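Local atomic coordinates of putative O-acetylhomoserine (Thiol)-lyase (Campylobacter jejuni, PDB entry 4OC9), a protein that probably uses pyridoxal 5'-phosphate to transfer the aminocarboxypropyl group of O-acetylhomoserine to a sulfur nucleophile. Residues 88-93 and 270-275; 92-97 and 259-264; 175-180 and 197-202. All blocks are in the same frame, centred on the assembly; numbering follows the deposited sequence.

Contact 1 of 3, residues 88-93 and 270-275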
loop_
_atom_site.group_PDB
_atom_site.type_symbol
_atom_site.label_atom_id
_atom_site.label_comp_id
_atom_site.label_asym_id
_atom_site.label_seq_id
_atom_site.Cartn_x
_atom_site.Cartn_y
_atom_site.Cartn_z
ATOM N N CYS D 88 -15.976 8.118 17.595
ATOM C CA CYS D 88 -17.126 8.348 18.498
ATOM C C CYS D 88 -16.679 8.094 19.957
ATOM O O CYS D 88 -16.897 8.920 20.829
ATOM C CB CYS D 88 -18.324 7.490 18.120
ATOM S SG CYS D 88 -19.078 7.867 16.518
ATOM N N PHE D 89 -15.976 6.982 20.174
ATOM C CA PHE D 89 -15.451 6.603 21.493
ATOM C C PHE D 89 -14.526 7.700 22.058
ATOM O O PHE D 89 -14.740 8.194 23.163
ATOM C CB PHE D 89 -14.829 5.220 21.402
ATOM C CG PHE D 89 -14.017 4.846 22.578
ATOM C CD1 PHE D 89 -14.565 4.817 23.832
ATOM C CD2 PHE D 89 -12.712 4.382 22.398
ATOM C CE1 PHE D 89 -13.801 4.428 24.927
ATOM C CE2 PHE D 89 -11.948 3.972 23.459
ATOM C CZ PHE D 89 -12.494 3.995 24.744
ATOM N N TYR D 90 -13.507 8.065 21.295
ATOM C CA TYR D 90 -12.560 9.116 21.679
ATOM C C TYR D 90 -13.223 10.456 21.969
ATOM O O TYR D 90 -12.819 11.146 22.893
ATOM C CB TYR D 90 -11.485 9.247 20.590
ATOM C CG TYR D 90 -10.338 8.268 20.723
ATOM C CD1 TYR D 90 -10.543 6.981 21.208
ATOM C CD2 TYR D 90 -9.092 8.566 20.188
ATOM C CE1 TYR D 90 -9.504 6.086 21.321
ATOM C CE2 TYR D 90 -8.049 7.662 20.265
ATOM C CZ TYR D 90 -8.264 6.421 20.824
ATOM O OH TYR D 90 -7.240 5.507 20.899
ATOM N N ALA D 91 -14.246 10.812 21.205
ATOM C CA ALA D 91 -14.938 12.091 21.417
ATOM C C ALA D 91 -15.694 12.107 22.760
ATOM O O ALA D 91 -15.626 13.082 23.511
ATOM C CB ALA D 91 -15.871 12.401 20.286
ATOM N N LEU D 92 -16.358 11.006 23.068
ATOM C CA LEU D 92 -17.087 10.882 24.313
ATOM C C LEU D 92 -16.167 10.828 25.557
ATOM O O LEU D 92 -16.337 11.598 26.521
ATOM C CB LEU D 92 -18.002 9.656 24.245
ATOM C CG LEU D 92 -19.116 9.790 23.184
ATOM C CD1 LEU D 92 -19.839 8.473 22.926
ATOM C CD2 LEU D 92 -20.109 10.880 23.564
ATOM N N ILE D 93 -15.181 9.932 25.538
ATOM C CA ILE D 93 -14.262 9.810 26.688
ATOM C C ILE D 93 -13.397 11.034 26.867
ATOM O O ILE D 93 -12.873 11.228 27.950
ATOM C CB ILE D 93 -13.370 8.555 26.652
ATOM C CG1 ILE D 93 -12.437 8.605 25.430
ATOM C CG2 ILE D 93 -14.239 7.302 26.688
ATOM C CD1 ILE D 93 -11.539 7.397 25.276
ATOM N N LEU D 270 -4.373 4.688 24.369
ATOM C CA LEU D 270 -5.347 3.682 23.876
ATOM C C LEU D 270 -4.971 3.176 22.487
ATOM O O LEU D 270 -5.337 2.057 22.103
ATOM C CB LEU D 270 -6.786 4.169 23.959
ATOM C CG LEU D 270 -7.539 4.194 25.313
ATOM C CD1 LEU D 270 -6.642 4.656 26.425
ATOM C CD2 LEU D 270 -8.883 4.949 25.393
ATOM N N GLY D 271 -4.257 4.010 21.735
ATOM C CA GLY D 271 -3.746 3.631 20.428
ATOM C C GLY D 271 -4.555 3.212 19.235
ATOM O O GLY D 271 -4.149 2.281 18.531
ATOM N N ALA D 272 -5.673 3.875 19.007
ATOM C CA ALA D 272 -6.538 3.579 17.870
ATOM C C ALA D 272 -6.061 4.469 16.719
ATOM O O ALA D 272 -6.774 5.299 16.179
ATOM C CB ALA D 272 -7.978 3.847 18.200
ATOM N N SER D 273 -4.828 4.239 16.352
ATOM C CA SER D 273 -4.151 4.982 15.326
ATOM C C SER D 273 -4.495 4.578 13.894
ATOM O O SER D 273 -4.715 3.409 13.544
ATOM C CB SER D 273 -2.659 4.984 15.710
ATOM O OG SER D 273 -1.792 5.705 14.857
ATOM N N LEU D 274 -4.606 5.592 13.067
ATOM C CA LEU D 274 -4.928 5.377 11.676
ATOM C C LEU D 274 -3.644 5.080 10.893
ATOM O O LEU D 274 -2.741 5.916 10.831
ATOM C CB LEU D 274 -5.619 6.612 11.075
ATOM C CG LEU D 274 -6.049 6.468 9.598
ATOM C CD1 LEU D 274 -7.076 5.354 9.422
ATOM C CD2 LEU D 274 -6.631 7.763 9.053
ATOM N N ALA D 275 -3.609 3.929 10.241
ATOM C CA ALA D 275 -2.468 3.560 9.425
ATOM C C ALA D 275 -2.284 4.521 8.232
ATOM O O ALA D 275 -3.249 5.027 7.656
ATOM C CB ALA D 275 -2.624 2.144 8.929
#
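Tyr90 reaches from helix 84-93 to the turn at Ala272, where the link between helices 257-270 and 276-309 makes an inverse gamma turn centred on that alanine. This joins a helix that flanks the large sheet to the loop between two later helices of the fold-type I (aspartate aminotransferase-like) PLP fold. From CB the tyrosine heads toward the loop, with CD2 of Phe89 lying in plane at the edge of its ring. Further out, CE1 lies 4.1 Å from Ala272 CB, and CZ comes to 3.7 Å from the same methyl, a group small enough to sit beside the phenol. At the tip, OH accepts a hydrogen bond of 2.9 Å from Ala272 N, its N-H...O angle 152°. Tyrosine suits the place because its side chain packs on Val262 and Leu267 of helix 257-270 while its hydroxyl takes the peptide N-H. Gly271, just past the helix, adopts positive phi (60°), a conformation easiest for a residue without CB, and its O is bonded to Ser83 OG of the second subunit. Leu270, the last residue of helix 257-270, packs against the phenol and Phe89: its CB lies 3.4 Å from Tyr90 OH, and its side chain crosses that of Phe89 at about a right angle, CD2 being 3.8 Å from Phe89 CE2. Ile93 and Leu270 meet tip to tip, Ile93 CD1 standing 3.6 Å from Leu270 CD2.

Contact 2 of 3, residues 92-97 and 259-264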
loop_
_atom_site.group_PDB
_atom_site.type_symbol
_atom_site.label_atom_id
_atom_site.label_comp_id
_atom_site.label_asym_id
_atom_site.label_seq_id
_atom_site.Cartn_x
_atom_site.Cartn_y
_atom_site.Cartn_z
ATOM N N LEU D 92 -16.358 11.006 23.068
ATOM C CA LEU D 92 -17.087 10.882 24.313
ATOM C C LEU D 92 -16.167 10.828 25.557
ATOM O O LEU D 92 -16.337 11.598 26.521
ATOM C CB LEU D 92 -18.002 9.656 24.245
ATOM C CG LEU D 92 -19.116 9.790 23.184
ATOM C CD1 LEU D 92 -19.839 8.473 22.926
ATOM C CD2 LEU D 92 -20.109 10.880 23.564
ATOM N N ILE D 93 -15.181 9.932 25.538
ATOM C CA ILE D 93 -14.262 9.810 26.688
ATOM C C ILE D 93 -13.397 11.034 26.867
ATOM O O ILE D 93 -12.873 11.228 27.950
ATOM C CB ILE D 93 -13.370 8.555 26.652
ATOM C CG1 ILE D 93 -12.437 8.605 25.430
ATOM C CG2 ILE D 93 -14.239 7.302 26.688
ATOM C CD1 ILE D 93 -11.539 7.397 25.276
ATOM N N ASN D 94 -13.255 11.871 25.845
ATOM C CA ASN D 94 -12.420 13.043 26.013
ATOM C C ASN D 94 -13.202 14.072 26.814
ATOM O O ASN D 94 -12.651 15.077 27.264
ATOM C CB ASN D 94 -12.059 13.673 24.673
ATOM C CG ASN D 94 -10.871 14.608 24.775
ATOM O OD1 ASN D 94 -9.960 14.380 25.582
ATOM N ND2 ASN D 94 -10.804 15.578 23.895
ATOM N N LEU D 95 -14.506 13.823 26.945
ATOM C CA LEU D 95 -15.435 14.694 27.658
ATOM C C LEU D 95 -16.016 14.106 28.942
ATOM O O LEU D 95 -16.199 14.835 29.913
ATOM C CB LEU D 95 -16.600 15.041 26.738
ATOM C CG LEU D 95 -16.246 15.813 25.466
ATOM C CD1 LEU D 95 -17.442 15.925 24.542
ATOM C CD2 LEU D 95 -15.675 17.179 25.812
ATOM N N ALA D 96 -16.280 12.802 28.947
ATOM C CA ALA D 96 -16.841 12.138 30.113
ATOM C C ALA D 96 -15.934 11.046 30.661
ATOM O O ALA D 96 -15.235 10.351 29.915
ATOM C CB ALA D 96 -18.179 11.532 29.762
ATOM N N SER D 97 -15.961 10.909 31.984
ATOM C CA SER D 97 -15.180 9.905 32.692
ATOM C C SER D 97 -16.122 9.204 33.671
ATOM O O SER D 97 -17.298 9.573 33.786
ATOM C CB SER D 97 -13.963 10.520 33.382
ATOM O OG SER D 97 -14.362 11.537 34.276
ATOM N N SER D 259 -8.372 18.656 20.899
ATOM C CA SER D 259 -7.575 17.825 19.998
ATOM C C SER D 259 -6.258 17.399 20.675
ATOM O O SER D 259 -5.807 16.260 20.515
ATOM C CB SER D 259 -7.312 18.549 18.676
ATOM O OG SER D 259 -8.533 18.786 17.988
ATOM N N ILE D 260 -5.650 18.317 21.419
ATOM C CA ILE D 260 -4.405 18.005 22.112
ATOM C C ILE D 260 -4.602 16.851 23.059
ATOM O O ILE D 260 -3.777 15.943 23.104
ATOM C CB ILE D 260 -3.846 19.210 22.897
ATOM C CG1 ILE D 260 -3.345 20.302 21.942
ATOM C CG2 ILE D 260 -2.696 18.801 23.791
ATOM C CD1 ILE D 260 -2.243 19.892 20.961
ATOM N N ARG D 261 -5.703 16.850 23.800
ATOM C CA ARG D 261 -5.904 15.764 24.730
ATOM C C ARG D 261 -6.095 14.454 23.963
ATOM O O ARG D 261 -5.593 13.426 24.357
ATOM C CB ARG D 261 -7.011 16.057 25.772
ATOM C CG ARG D 261 -6.902 15.060 26.922
ATOM C CD ARG D 261 -7.592 15.412 28.256
ATOM N NE ARG D 261 -8.958 14.997 28.393
ATOM C CZ ARG D 261 -9.404 13.991 29.146
ATOM N NH1 ARG D 261 -8.646 13.274 29.976
ATOM N NH2 ARG D 261 -10.697 13.762 29.126
ATOM N N VAL D 262 -6.814 14.502 22.849
ATOM C CA VAL D 262 -7.031 13.295 22.055
ATOM C C VAL D 262 -5.670 12.676 21.683
ATOM O O VAL D 262 -5.502 11.453 21.686
ATOM C CB VAL D 262 -7.803 13.583 20.749
ATOM C CG1 VAL D 262 -7.870 12.332 19.886
ATOM C CG2 VAL D 262 -9.198 14.108 21.029
ATOM N N ILE D 263 -4.713 13.526 21.357
ATOM C CA ILE D 263 -3.414 13.049 20.977
ATOM C C ILE D 263 -2.536 12.561 22.120
ATOM O O ILE D 263 -2.105 11.385 22.138
ATOM C CB ILE D 263 -2.613 14.124 20.235
ATOM C CG1 ILE D 263 -3.298 14.480 18.918
ATOM C CG2 ILE D 263 -1.215 13.604 19.951
ATOM C CD1 ILE D 263 -2.630 15.591 18.140
ATOM N N ILE D 264 -2.255 13.456 23.059
ATOM C CA ILE D 264 -1.366 13.117 24.182
ATOM C C ILE D 264 -1.923 12.093 25.175
ATOM O O ILE D 264 -1.164 11.511 25.955
ATOM C CB ILE D 264 -0.888 14.366 24.938
ATOM C CG1 ILE D 264 -2.021 15.015 25.741
ATOM C CG2 ILE D 264 -0.223 15.314 23.959
ATOM C CD1 ILE D 264 -1.567 16.194 26.581
#
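Asn94 and Arg261 carry the tight part of this buried contact, their side chains sliding past each other in opposite directions. Arg261 leaves its helix toward the other segment, and its chain bends at chi3 (89°), the torsion that sets NE beside Asn94 OD1. The amide and guanidinium planes end only 20° apart. Asn94 OD1 lies 3.4 Å from Arg261 CB and 3.0 Å from Arg261 NE. At the far end of the guanidinium, Arg261 NH2 gives a nearly straight hydrogen bond of 3.0 Å to Asn94 O. The carbonyl oxygen lies at the guanidinium edge, close to its plane, whereas the donor stands 61° out of the carbonyl plane. The arrangement joins helix 257-270 to the place where helix 84-93 gives way to the loop leading to strand 101-105, next to the large sheet of the fold. Asparagine suits the junction because both ends of its amide are used by helix 257-270, OD1 accepting a hydrogen bond from Trp266 NE1 and ND2 donating to Phe258 O. ND2 also packs 3.6 Å from Val262 CG2, the Asn94 and Val262 side chains crossing at about a right angle. Away from this pair the contact thins. Ile93 adds little beyond its carbonyl, whose O is 3.5 Å from Arg261 NH2, and Leu95 turns away to pack on Val177 and Ile179. Ser97, partly exposed, hydrogen-bonds through its backbone N to Asp100 OD2 and packs on Asn122 of the second subunit.

Contact 3 of 3, residues 175-180 and 197-202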
loop_
_atom_site.group_PDB
_atom_site.type_symbol
_atom_site.label_atom_id
_atom_site.label_comp_id
_atom_site.label_asym_id
_atom_site.label_seq_id
_atom_site.Cartn_x
_atom_site.Cartn_y
_atom_site.Cartn_z
ATOM N N LYS D 175 -23.898 24.991 28.789
ATOM C CA LYS D 175 -22.427 24.958 28.626
ATOM C C LYS D 175 -21.918 23.520 28.416
ATOM O O LYS D 175 -20.906 23.102 28.986
ATOM C CB LYS D 175 -21.766 25.604 29.838
ATOM C CG LYS D 175 -22.274 27.005 30.017
ATOM C CD LYS D 175 -21.523 28.031 29.206
ATOM C CE LYS D 175 -20.196 28.269 29.911
ATOM N NZ LYS D 175 -19.339 29.237 29.176
ATOM N N ILE D 176 -22.661 22.765 27.608
ATOM C CA ILE D 176 -22.320 21.387 27.296
ATOM C C ILE D 176 -21.817 21.270 25.848
ATOM O O ILE D 176 -22.344 21.913 24.930
ATOM C CB ILE D 176 -23.526 20.450 27.470
ATOM C CG1 ILE D 176 -24.008 20.479 28.907
ATOM C CG2 ILE D 176 -23.142 19.025 27.098
ATOM C CD1 ILE D 176 -25.259 19.654 29.158
ATOM N N VAL D 177 -20.792 20.444 25.664
ATOM C CA VAL D 177 -20.204 20.212 24.343
ATOM C C VAL D 177 -21.119 19.346 23.515
ATOM O O VAL D 177 -21.598 18.301 24.001
ATOM C CB VAL D 177 -18.866 19.471 24.445
ATOM C CG1 VAL D 177 -18.383 19.054 23.065
ATOM C CG2 VAL D 177 -17.822 20.316 25.167
ATOM N N SER D 178 -21.436 19.814 22.305
ATOM C CA SER D 178 -22.301 19.068 21.397
ATOM C C SER D 178 -21.440 18.350 20.363
ATOM O O SER D 178 -20.516 18.944 19.786
ATOM C CB SER D 178 -23.264 19.987 20.658
ATOM O OG SER D 178 -22.565 20.913 19.830
ATOM N N ILE D 179 -21.760 17.076 20.141
ATOM C CA ILE D 179 -21.062 16.219 19.174
ATOM C C ILE D 179 -21.989 15.778 18.046
ATOM O O ILE D 179 -23.015 15.127 18.300
ATOM C CB ILE D 179 -20.570 14.900 19.799
ATOM C CG1 ILE D 179 -19.599 15.166 20.936
ATOM C CG2 ILE D 179 -19.874 14.073 18.726
ATOM C CD1 ILE D 179 -19.216 13.919 21.717
ATOM N N CYS D 180 -21.649 16.132 16.806
ATOM C CA CYS D 180 -22.441 15.755 15.653
ATOM C C CYS D 180 -21.699 14.795 14.725
ATOM O O CYS D 180 -20.649 15.125 14.233
ATOM C CB CYS D 180 -22.835 16.994 14.837
ATOM S SG CYS D 180 -23.798 16.639 13.331
ATOM N N VAL D 197 -22.417 23.646 16.337
ATOM C CA VAL D 197 -21.859 22.387 16.831
ATOM C C VAL D 197 -20.411 22.631 17.276
ATOM O O VAL D 197 -19.695 23.419 16.683
ATOM C CB VAL D 197 -21.967 21.253 15.799
ATOM C CG1 VAL D 197 -21.115 20.051 16.183
ATOM C CG2 VAL D 197 -23.418 20.859 15.615
ATOM N N ASP D 198 -20.031 21.957 18.350
ATOM C CA ASP D 198 -18.706 22.058 18.915
ATOM C C ASP D 198 -17.724 21.065 18.324
ATOM O O ASP D 198 -16.593 21.421 17.946
ATOM C CB ASP D 198 -18.827 21.814 20.431
ATOM C CG ASP D 198 -19.696 22.879 21.134
ATOM O OD1 ASP D 198 -19.461 24.097 20.900
ATOM O OD2 ASP D 198 -20.548 22.497 21.986
ATOM N N VAL D 199 -18.154 19.811 18.262
ATOM C CA VAL D 199 -17.346 18.728 17.751
ATOM C C VAL D 199 -18.070 17.873 16.722
ATOM O O VAL D 199 -19.190 17.467 16.912
ATOM C CB VAL D 199 -16.892 17.789 18.899
ATOM C CG1 VAL D 199 -16.139 16.570 18.376
ATOM C CG2 VAL D 199 -16.021 18.549 19.878
ATOM N N ILE D 200 -17.388 17.609 15.617
ATOM C CA ILE D 200 -17.922 16.779 14.546
ATOM C C ILE D 200 -17.148 15.470 14.414
ATOM O O ILE D 200 -15.908 15.466 14.458
ATOM C CB ILE D 200 -17.844 17.481 13.190
ATOM C CG1 ILE D 200 -18.899 18.573 13.103
ATOM C CG2 ILE D 200 -18.107 16.490 12.076
ATOM C CD1 ILE D 200 -18.819 19.400 11.848
ATOM N N VAL D 201 -17.870 14.361 14.336
ATOM C CA VAL D 201 -17.213 13.070 14.132
ATOM C C VAL D 201 -17.641 12.518 12.780
ATOM O O VAL D 201 -18.745 12.791 12.292
ATOM C CB VAL D 201 -17.448 12.019 15.211
ATOM C CG1 VAL D 201 -16.743 12.406 16.481
ATOM C CG2 VAL D 201 -18.938 11.768 15.425
ATOM N N HIS D 202 -16.731 11.811 12.142
ATOM C CA HIS D 202 -17.010 11.205 10.849
ATOM C C HIS D 202 -16.466 9.822 10.745
ATOM O O HIS D 202 -15.406 9.501 11.298
ATOM C CB HIS D 202 -16.293 11.889 9.688
ATOM C CG HIS D 202 -16.875 13.194 9.254
ATOM N ND1 HIS D 202 -17.938 13.264 8.382
ATOM C CD2 HIS D 202 -16.457 14.468 9.447
ATOM C CE1 HIS D 202 -18.213 14.529 8.140
ATOM N NE2 HIS D 202 -17.336 15.282 8.784
#
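Ile179 pairs with Val199 and Cys180 with Ile200, in parallel register, between two neighbouring strands of the large mixed sheet at the centre of the fold. The strand axes approach to 4.6 Å and diverge by 25°, the twist usual in such sheets. The backbone bonds follow the parallel pattern. Val199 N donates to Ser178 O (2.9 Å), and Cys180 N donates to Val199 O (2.8 Å), so Val199 is tied to the residues on either side of Ile179. Val201 N then donates to Cys180 O at 2.9 Å, and Cys180 in turn brackets Ile200.

Polar side chains extend the ladder at the entrance to the strands. Asp198 has CG beside its own backbone N (chi1 -63°). Its OD2 takes a hydrogen bond from Ser178 N at 2.8 Å, using the lone pair away from OD1. In exchange, Ser178 OG, held between its own N and carbonyl carbon (chi1 63°), accepts from Asp198 N at 3.1 Å; the same N-H makes a weak second bond to Ser178 O. The short side chains of serine and aspartate are well suited to this reciprocal pairing. Asp198 OD1 is engaged by Arg222 in a salt bridge, so the buried carboxylate has partners on both oxygens.

Apolar contacts line both faces. On the face of Ile179 and Val199, where beta-branched residues suit the strands, Val177 CG1 meets Val199 CG2 at 4.0 Å and Ile179 CG2 meets Val201 CG2 at 4.1 Å. Ile179 also packs on Ala91 and Leu92 of helix 84-93. Strand 199-203 leads on to Lys206, the predicted pyridoxal-phosphate lysine. On the other face, Cys180 CB rests 3.8 Å from Val197 CG1.

Following the chain from the N terminus, helix 84-93 comes first and opens contacts 1 and 2, which share Leu92 and Ile93. Strands 177-181 and 199-203 come next, and contact 3 closes a short loop between them. Only then does helix 257-270 arrive, closing contact 2 at residues 259-264, and the following loop closes contact 1 at 270-275. Contact 3 is therefore nested inside the loops closed by both others, whereas contacts 1 and 2 start from the same stretch and contact 2 closes first. In space, Leu92 and Leu95 pack on Ile179, so the helix 84-93 region packs on both the sheet and helix 257-270. Contacts 1 and 2 also touch the second subunit.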